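Local coordinates for WbbM protein (Klebsiella pneumoniae, PDB 6U4B) that is a trimeric, bifunctional O-antigen polymerase that probably transfers sugars through two glycosyltransferase modules, one of them of the family 8 type, at residues A[384-392]-A[504-512]; A[396-406]-A[474-485]. One frame throughout, in Å; residues are numbered along the deposited sequence.

Interaction 1 of 2, residues A[384-392]-A[504-512]; sequences ASTYARLFI and FLDQDIMNK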
# COMPACT_ATOMS: atom_id res chain seq x y z
N ALA A 384 -32.47 3.19 -18.57
CA ALA A 384 -31.32 3.53 -19.40
C ALA A 384 -30.09 2.73 -18.99
O ALA A 384 -29.28 2.35 -19.84
CB ALA A 384 -31.03 5.03 -19.31
N SER A 385 -29.94 2.45 -17.69
CA SER A 385 -28.79 1.68 -17.23
C SER A 385 -28.94 0.21 -17.58
O SER A 385 -27.95 -0.44 -17.96
CB SER A 385 -28.61 1.86 -15.72
OG SER A 385 -29.82 1.61 -15.03
N THR A 386 -30.15 -0.34 -17.48
CA THR A 386 -30.36 -1.74 -17.81
C THR A 386 -30.02 -2.03 -19.27
O THR A 386 -29.49 -3.09 -19.59
CB THR A 386 -31.81 -2.15 -17.52
OG1 THR A 386 -32.08 -2.00 -16.12
CG2 THR A 386 -32.07 -3.60 -17.92
N TYR A 387 -30.29 -1.07 -20.16
CA TYR A 387 -30.08 -1.25 -21.59
C TYR A 387 -28.96 -0.36 -22.13
O TYR A 387 -28.93 -0.07 -23.33
CB TYR A 387 -31.38 -0.98 -22.34
CG TYR A 387 -32.48 -1.95 -21.98
CD1 TYR A 387 -33.39 -1.67 -20.98
CD2 TYR A 387 -32.60 -3.17 -22.65
CE1 TYR A 387 -34.39 -2.56 -20.64
CE2 TYR A 387 -33.59 -4.06 -22.32
CZ TYR A 387 -34.49 -3.76 -21.32
OH TYR A 387 -35.48 -4.66 -21.00
N ALA A 388 -28.03 0.05 -21.26
CA ALA A 388 -26.99 1.00 -21.66
C ALA A 388 -26.16 0.48 -22.83
O ALA A 388 -25.78 1.26 -23.71
CB ALA A 388 -26.08 1.31 -20.46
N ARG A 389 -25.88 -0.82 -22.85
CA ARG A 389 -25.04 -1.39 -23.91
C ARG A 389 -25.63 -1.13 -25.30
O ARG A 389 -24.87 -0.96 -26.26
CB ARG A 389 -24.85 -2.89 -23.68
CG ARG A 389 -23.86 -3.24 -22.58
CD ARG A 389 -23.72 -4.75 -22.44
NE ARG A 389 -24.90 -5.35 -21.83
CZ ARG A 389 -24.87 -6.13 -20.75
NH1 ARG A 389 -23.71 -6.43 -20.18
NH2 ARG A 389 -26.00 -6.62 -20.27
N LEU A 390 -26.96 -1.10 -25.42
CA LEU A 390 -27.59 -0.89 -26.71
C LEU A 390 -27.27 0.49 -27.29
O LEU A 390 -27.33 0.66 -28.52
CB LEU A 390 -29.10 -1.04 -26.60
CG LEU A 390 -29.63 -2.37 -26.06
CD1 LEU A 390 -31.16 -2.37 -26.08
CD2 LEU A 390 -29.08 -3.53 -26.86
N PHE A 391 -26.93 1.46 -26.46
CA PHE A 391 -26.70 2.82 -26.91
C PHE A 391 -25.24 3.12 -27.21
O PHE A 391 -24.91 4.25 -27.57
CB PHE A 391 -27.24 3.81 -25.86
CG PHE A 391 -28.72 3.70 -25.65
CD1 PHE A 391 -29.23 2.86 -24.68
CD2 PHE A 391 -29.60 4.43 -26.43
CE1 PHE A 391 -30.59 2.74 -24.48
CE2 PHE A 391 -30.97 4.32 -26.24
CZ PHE A 391 -31.47 3.48 -25.27
N ILE A 392 -24.36 2.12 -27.07
CA ILE A 392 -22.94 2.34 -27.36
C ILE A 392 -22.70 2.77 -28.80
O ILE A 392 -21.93 3.72 -29.01
CB ILE A 392 -22.12 1.11 -26.95
CG1 ILE A 392 -21.99 1.06 -25.42
CG2 ILE A 392 -20.75 1.12 -27.61
CD1 ILE A 392 -21.52 -0.27 -24.87
N PHE A 504 -33.21 -12.36 -21.25
CA PHE A 504 -32.00 -11.73 -20.73
C PHE A 504 -31.79 -10.33 -21.29
O PHE A 504 -30.65 -9.91 -21.49
CB PHE A 504 -30.79 -12.62 -20.98
CG PHE A 504 -30.70 -13.79 -20.05
CD1 PHE A 504 -30.15 -13.64 -18.78
CD2 PHE A 504 -31.18 -15.03 -20.42
CE1 PHE A 504 -30.07 -14.72 -17.91
CE2 PHE A 504 -31.11 -16.11 -19.56
CZ PHE A 504 -30.55 -15.95 -18.30
N LEU A 505 -32.88 -9.62 -21.56
CA LEU A 505 -32.88 -8.17 -21.79
C LEU A 505 -31.94 -7.84 -22.94
O LEU A 505 -32.03 -8.49 -24.00
CB LEU A 505 -32.57 -7.48 -20.46
CG LEU A 505 -33.32 -7.98 -19.23
CD1 LEU A 505 -32.82 -7.28 -17.98
CD2 LEU A 505 -34.83 -7.80 -19.38
N ASP A 506 -31.02 -6.88 -22.79
CA ASP A 506 -30.19 -6.44 -23.90
C ASP A 506 -29.22 -7.52 -24.37
O ASP A 506 -28.78 -7.48 -25.52
CB ASP A 506 -29.42 -5.18 -23.52
CG ASP A 506 -28.52 -5.38 -22.32
OD1 ASP A 506 -28.95 -6.05 -21.35
OD2 ASP A 506 -27.38 -4.87 -22.33
N GLN A 507 -28.86 -8.47 -23.50
CA GLN A 507 -28.03 -9.58 -23.96
C GLN A 507 -28.76 -10.38 -25.03
O GLN A 507 -28.16 -10.79 -26.03
CB GLN A 507 -27.64 -10.48 -22.78
CG GLN A 507 -26.68 -11.60 -23.17
CD GLN A 507 -26.14 -12.37 -21.97
OE1 GLN A 507 -25.06 -12.07 -21.47
NE2 GLN A 507 -26.89 -13.36 -21.52
N ASP A 508 -30.07 -10.61 -24.84
CA ASP A 508 -30.86 -11.29 -25.86
C ASP A 508 -31.02 -10.43 -27.11
O ASP A 508 -30.95 -10.93 -28.23
CB ASP A 508 -32.23 -11.66 -25.30
CG ASP A 508 -32.19 -12.90 -24.42
OD1 ASP A 508 -31.14 -13.58 -24.39
OD2 ASP A 508 -33.21 -13.18 -23.76
N ILE A 509 -31.24 -9.12 -26.92
CA ILE A 509 -31.40 -8.22 -28.06
C ILE A 509 -30.15 -8.22 -28.92
O ILE A 509 -30.22 -8.29 -30.15
CB ILE A 509 -31.76 -6.81 -27.57
CG1 ILE A 509 -33.15 -6.80 -26.93
CG2 ILE A 509 -31.68 -5.80 -28.71
CD1 ILE A 509 -33.52 -5.48 -26.29
N MET A 510 -28.98 -8.14 -28.28
CA MET A 510 -27.73 -8.10 -29.03
C MET A 510 -27.40 -9.44 -29.67
O MET A 510 -26.84 -9.48 -30.77
CB MET A 510 -26.58 -7.64 -28.13
CG MET A 510 -26.69 -6.17 -27.71
SD MET A 510 -25.29 -5.60 -26.73
CE MET A 510 -25.54 -6.48 -25.20
N ASN A 511 -27.74 -10.55 -29.00
CA ASN A 511 -27.53 -11.86 -29.62
C ASN A 511 -28.38 -12.01 -30.88
O ASN A 511 -27.94 -12.60 -31.87
CB ASN A 511 -27.85 -12.97 -28.62
CG ASN A 511 -26.61 -13.50 -27.93
OD1 ASN A 511 -25.91 -14.35 -28.47
ND2 ASN A 511 -26.34 -13.01 -26.73
N LYS A 512 -29.60 -11.47 -30.86
CA LYS A 512 -30.46 -11.55 -32.03
C LYS A 512 -29.95 -10.65 -33.15
O LYS A 512 -29.85 -11.07 -34.31
CB LYS A 512 -31.90 -11.18 -31.65
CG LYS A 512 -32.82 -10.89 -32.83
CD LYS A 512 -34.28 -10.80 -32.39
CE LYS A 512 -35.15 -10.14 -33.45
NZ LYS A 512 -35.10 -10.83 -34.76
O HOH W 1 -27.00 -2.94 -20.35

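Interaction 2 of 2, residues A[396-406]-A[474-485]; sequences FRRYDKVVFID and AGIIVFNVKQMV. With MG (magnesium ion), chain C.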
# COMPACT_ATOMS: atom_id res chain seq x y z
N PHE A 396 -21.00 6.58 -28.85
CA PHE A 396 -19.60 6.43 -29.23
C PHE A 396 -19.41 6.32 -30.74
O PHE A 396 -18.43 5.74 -31.20
CB PHE A 396 -18.98 5.22 -28.52
CG PHE A 396 -18.92 5.38 -27.03
CD1 PHE A 396 -17.82 5.97 -26.44
CD2 PHE A 396 -19.97 4.95 -26.23
CE1 PHE A 396 -17.76 6.13 -25.07
CE2 PHE A 396 -19.91 5.10 -24.86
CZ PHE A 396 -18.81 5.69 -24.27
N ARG A 397 -20.33 6.90 -31.52
CA ARG A 397 -20.30 6.77 -32.97
C ARG A 397 -19.09 7.42 -33.62
O ARG A 397 -18.85 7.19 -34.81
CB ARG A 397 -21.58 7.35 -33.58
CG ARG A 397 -21.80 8.84 -33.31
CD ARG A 397 -23.08 9.33 -33.98
NE ARG A 397 -23.38 10.73 -33.67
CZ ARG A 397 -24.04 11.12 -32.59
NH1 ARG A 397 -24.47 10.23 -31.71
NH2 ARG A 397 -24.27 12.42 -32.39
N ARG A 398 -18.32 8.22 -32.88
CA ARG A 398 -17.09 8.81 -33.40
C ARG A 398 -15.86 7.96 -33.13
O ARG A 398 -14.75 8.36 -33.49
CB ARG A 398 -16.90 10.22 -32.83
CG ARG A 398 -17.88 11.22 -33.42
CD ARG A 398 -17.95 12.50 -32.63
NE ARG A 398 -19.24 13.16 -32.85
CZ ARG A 398 -19.53 14.40 -32.44
NH1 ARG A 398 -18.63 15.12 -31.80
NH2 ARG A 398 -20.73 14.90 -32.69
N TYR A 399 -16.04 6.79 -32.52
CA TYR A 399 -14.96 5.84 -32.30
C TYR A 399 -15.01 4.74 -33.35
O TYR A 399 -16.08 4.38 -33.84
CB TYR A 399 -15.07 5.22 -30.90
CG TYR A 399 -14.72 6.14 -29.76
CD1 TYR A 399 -13.53 5.99 -29.07
CD2 TYR A 399 -15.58 7.16 -29.37
CE1 TYR A 399 -13.19 6.83 -28.02
CE2 TYR A 399 -15.26 8.01 -28.32
CZ TYR A 399 -14.06 7.83 -27.65
OH TYR A 399 -13.73 8.67 -26.60
N ASP A 400 -13.84 4.22 -33.71
CA ASP A 400 -13.79 3.07 -34.61
C ASP A 400 -14.18 1.79 -33.88
O ASP A 400 -15.09 1.07 -34.31
CB ASP A 400 -12.41 2.93 -35.24
CG ASP A 400 -12.18 3.92 -36.36
OD1 ASP A 400 -11.00 4.24 -36.64
OD2 ASP A 400 -13.17 4.39 -36.96
N LYS A 401 -13.50 1.49 -32.77
CA LYS A 401 -13.82 0.33 -31.95
C LYS A 401 -13.79 0.72 -30.48
O LYS A 401 -13.04 1.60 -30.06
CB LYS A 401 -12.85 -0.84 -32.21
CG LYS A 401 -13.02 -1.47 -33.58
CD LYS A 401 -12.31 -2.81 -33.68
CE LYS A 401 -10.80 -2.66 -33.55
NZ LYS A 401 -10.11 -3.95 -33.82
N VAL A 402 -14.62 0.03 -29.70
CA VAL A 402 -14.84 0.32 -28.29
C VAL A 402 -15.01 -1.00 -27.54
O VAL A 402 -15.69 -1.92 -28.03
CB VAL A 402 -16.07 1.23 -28.09
CG1 VAL A 402 -16.76 0.94 -26.78
CG2 VAL A 402 -15.67 2.69 -28.19
N VAL A 403 -14.40 -1.11 -26.36
CA VAL A 403 -14.50 -2.30 -25.53
C VAL A 403 -15.42 -2.00 -24.36
O VAL A 403 -15.12 -1.14 -23.52
CB VAL A 403 -13.12 -2.75 -25.02
CG1 VAL A 403 -13.25 -3.99 -24.16
CG2 VAL A 403 -12.18 -3.01 -26.19
N PHE A 404 -16.56 -2.70 -24.30
CA PHE A 404 -17.41 -2.65 -23.12
C PHE A 404 -17.05 -3.78 -22.17
O PHE A 404 -16.72 -4.89 -22.61
CB PHE A 404 -18.90 -2.74 -23.48
CG PHE A 404 -19.79 -2.93 -22.28
CD1 PHE A 404 -20.29 -1.82 -21.60
CD2 PHE A 404 -20.09 -4.20 -21.80
CE1 PHE A 404 -21.09 -1.98 -20.49
CE2 PHE A 404 -20.88 -4.36 -20.67
CZ PHE A 404 -21.38 -3.25 -20.02
N ILE A 405 -17.15 -3.51 -20.87
CA ILE A 405 -16.91 -4.54 -19.87
C ILE A 405 -17.85 -4.30 -18.69
O ILE A 405 -18.06 -3.16 -18.27
CB ILE A 405 -15.42 -4.55 -19.43
CG1 ILE A 405 -15.16 -5.67 -18.42
CG2 ILE A 405 -14.99 -3.19 -18.89
CD1 ILE A 405 -13.68 -5.87 -18.12
N ASP A 406 -18.42 -5.39 -18.18
CA ASP A 406 -19.26 -5.32 -16.99
C ASP A 406 -18.49 -4.71 -15.81
O ASP A 406 -17.27 -4.85 -15.70
CB ASP A 406 -19.76 -6.71 -16.61
CG ASP A 406 -21.11 -7.04 -17.22
OD1 ASP A 406 -21.58 -6.28 -18.09
OD2 ASP A 406 -21.71 -8.06 -16.81
N ALA A 474 -22.53 -11.09 -22.65
CA ALA A 474 -22.44 -9.64 -22.84
C ALA A 474 -21.56 -8.95 -21.79
O ALA A 474 -21.53 -7.72 -21.76
CB ALA A 474 -23.83 -9.02 -22.82
N GLY A 475 -20.86 -9.71 -20.95
CA GLY A 475 -20.04 -9.11 -19.91
C GLY A 475 -18.79 -8.44 -20.42
O GLY A 475 -18.18 -7.64 -19.70
N ILE A 476 -18.37 -8.76 -21.65
CA ILE A 476 -17.26 -8.07 -22.29
C ILE A 476 -17.47 -8.14 -23.80
O ILE A 476 -17.65 -9.22 -24.37
CB ILE A 476 -15.89 -8.65 -21.85
CG1 ILE A 476 -14.74 -7.76 -22.31
CG2 ILE A 476 -15.70 -10.10 -22.31
CD1 ILE A 476 -13.41 -8.09 -21.62
N ILE A 477 -17.51 -6.98 -24.45
CA ILE A 477 -17.86 -6.89 -25.86
C ILE A 477 -16.95 -5.86 -26.53
O ILE A 477 -16.85 -4.72 -26.06
CB ILE A 477 -19.33 -6.49 -26.07
CG1 ILE A 477 -20.28 -7.41 -25.31
CG2 ILE A 477 -19.67 -6.51 -27.55
CD1 ILE A 477 -21.73 -6.95 -25.34
N VAL A 478 -16.32 -6.25 -27.63
CA VAL A 478 -15.62 -5.31 -28.49
C VAL A 478 -16.61 -4.86 -29.56
O VAL A 478 -16.99 -5.64 -30.44
CB VAL A 478 -14.37 -5.92 -29.12
CG1 VAL A 478 -13.65 -4.87 -29.96
CG2 VAL A 478 -13.45 -6.48 -28.04
N PHE A 479 -17.04 -3.61 -29.47
CA PHE A 479 -17.97 -3.06 -30.45
C PHE A 479 -17.21 -2.60 -31.69
O PHE A 479 -16.26 -1.82 -31.59
CB PHE A 479 -18.75 -1.89 -29.85
CG PHE A 479 -19.87 -2.30 -28.93
CD1 PHE A 479 -19.60 -2.74 -27.65
CD2 PHE A 479 -21.18 -2.24 -29.35
CE1 PHE A 479 -20.62 -3.12 -26.80
CE2 PHE A 479 -22.21 -2.62 -28.51
CZ PHE A 479 -21.93 -3.06 -27.23
N ASN A 480 -17.63 -3.10 -32.85
CA ASN A 480 -17.15 -2.57 -34.13
C ASN A 480 -18.06 -1.40 -34.50
O ASN A 480 -18.96 -1.50 -35.33
CB ASN A 480 -17.15 -3.65 -35.20
CG ASN A 480 -16.49 -3.20 -36.50
OD1 ASN A 480 -16.24 -2.01 -36.70
ND2 ASN A 480 -16.22 -4.14 -37.38
N VAL A 481 -17.80 -0.26 -33.84
CA VAL A 481 -18.68 0.89 -33.97
C VAL A 481 -18.72 1.38 -35.41
O VAL A 481 -19.79 1.71 -35.95
CB VAL A 481 -18.25 2.01 -33.01
CG1 VAL A 481 -19.14 3.24 -33.18
CG2 VAL A 481 -18.30 1.52 -31.57
N LYS A 482 -17.56 1.43 -36.07
CA LYS A 482 -17.50 1.92 -37.45
C LYS A 482 -18.42 1.11 -38.36
O LYS A 482 -19.11 1.68 -39.22
CB LYS A 482 -16.07 1.88 -37.98
CG LYS A 482 -15.97 2.12 -39.48
CD LYS A 482 -14.88 3.12 -39.83
CE LYS A 482 -13.50 2.55 -39.59
NZ LYS A 482 -12.44 3.49 -40.06
N GLN A 483 -18.46 -0.21 -38.18
CA GLN A 483 -19.36 -1.03 -38.98
C GLN A 483 -20.81 -0.80 -38.58
O GLN A 483 -21.70 -0.77 -39.44
CB GLN A 483 -19.00 -2.51 -38.84
CG GLN A 483 -19.66 -3.41 -39.87
CD GLN A 483 -19.18 -3.12 -41.28
OE1 GLN A 483 -18.05 -2.68 -41.49
NE2 GLN A 483 -20.05 -3.36 -42.26
N MET A 484 -21.07 -0.62 -37.28
CA MET A 484 -22.44 -0.35 -36.83
C MET A 484 -22.95 0.98 -37.36
O MET A 484 -24.15 1.12 -37.62
CB MET A 484 -22.50 -0.37 -35.30
CG MET A 484 -22.29 -1.74 -34.70
SD MET A 484 -22.53 -1.74 -32.91
CE MET A 484 -22.22 -3.47 -32.55
N VAL A 485 -22.06 1.97 -37.52
CA VAL A 485 -22.48 3.25 -38.09
C VAL A 485 -22.86 3.08 -39.55
O VAL A 485 -23.87 3.64 -40.01
CB VAL A 485 -21.36 4.29 -37.91
CG1 VAL A 485 -21.66 5.54 -38.73
CG2 VAL A 485 -21.20 4.64 -36.44
MG MG C . -21.68 -9.01 -14.89

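Interaction 1 of 2, residues A[384-392]-A[504-512]
R389 reaches across to D506, in the first turn of helix 505-513. Its CB lies 3.5 Å from D506 OD2 and passes the methyl end of M510; CG keeps D506 OD2 within contact range, and CD sits 3.7 Å from M510 CE. The chain bends about the CG-CD bond (chi3 -72°), turning the guanidinium side-on to the carboxylate. R389 NE gives D506 OD2 a short bond of 2.6 Å, and R389 NH2 meets D506 OD1 at 3.2 Å, nearly straight at 170°. Both oxygens are met on their syn sides, and the two planes lie only 19° apart, a bidentate salt bridge. NH1 pairs with D406 of the magnesium site.

A water beside this pair donates to D506 OD2 and to T386 O. Below the ion pair the contact turns apolar: L390 CD2 packs 3.7 Å from M510 CG, while its CD1 meets I509 CD1. Y387 lays its ring obliquely beside L505 and I509, its OH 3.6 Å from L505 CD2. Arginine suits its place because one flat cation can serve two carboxylates: R389 is a second-shell residue, and D506, in the third, probably fixes its rotation and so helps to position the metal ligand D406.

Interaction 2 of 2, residues A[396-406]-A[474-485]
With chi1 at 170°, F404 swings CG away from its own nitrogen and sends its ring out so that A474 O lies at the ring edge, 3.6 Å from F404 CE2. On the same sheet face F479 takes the other course, with CG beside its backbone N (chi1 -77°), and its ring edge reaches F404 CB through CE1 at 3.8 Å.

These side chains ride on antiparallel strands 402-405 and 477-479. V402 with F479 and F404 with I477 are hydrogen-bonded pairs, each closed by two backbone bonds; V403 with V478 and I405 with I476 are non-hydrogen-bonded pairs, whose branched aliphatic side chains fill the other face. I392 of helix 392-395 covers the face of F404 and F479.

Past the strands, N480 caps the helix beginning at V481, its amide suited to accept from Q483 N through OD1 and donate to N426 O through ND2. V481 is tucked against the type I turn F396-Y399, CG1 3.3 Å from F396 O, and at the solvent-exposed end D400 OD2 forms a salt bridge with K482 NZ at 3.3 Å.

At the other end, D406 N donates to G475 O at 2.7 Å. D406 OD2 binds magnesium at 2.1 Å, while OD1 holds the salt bridge to R389. D408 and H560 complete the protein ligands of this DxD-type site, as in GT-A glycosyltransferases. Backbone pairing with G475 probably helps to set where the strand delivers its metal-binding carboxylate.

Both contacts are mainly buried and meet at the magnesium site, their centres about 13 Å apart. Interaction 2 is the sheet core, held by regular backbone bonds, with aliphatic side chains on one face and phenylalanine rings among those on the other, and its charged pair kept to the exposed end; interaction 1 joins a loop to a helix largely through side chains, with its ion pair close to the metal. R389 links them through its salt bridge and by packing CD on F404, while Q507 OE1 probably accepts a hydrogen bond from A474 N. M510 of interaction 1 also touches I477, so helix 505-513 packs against the sheet face that bears F404.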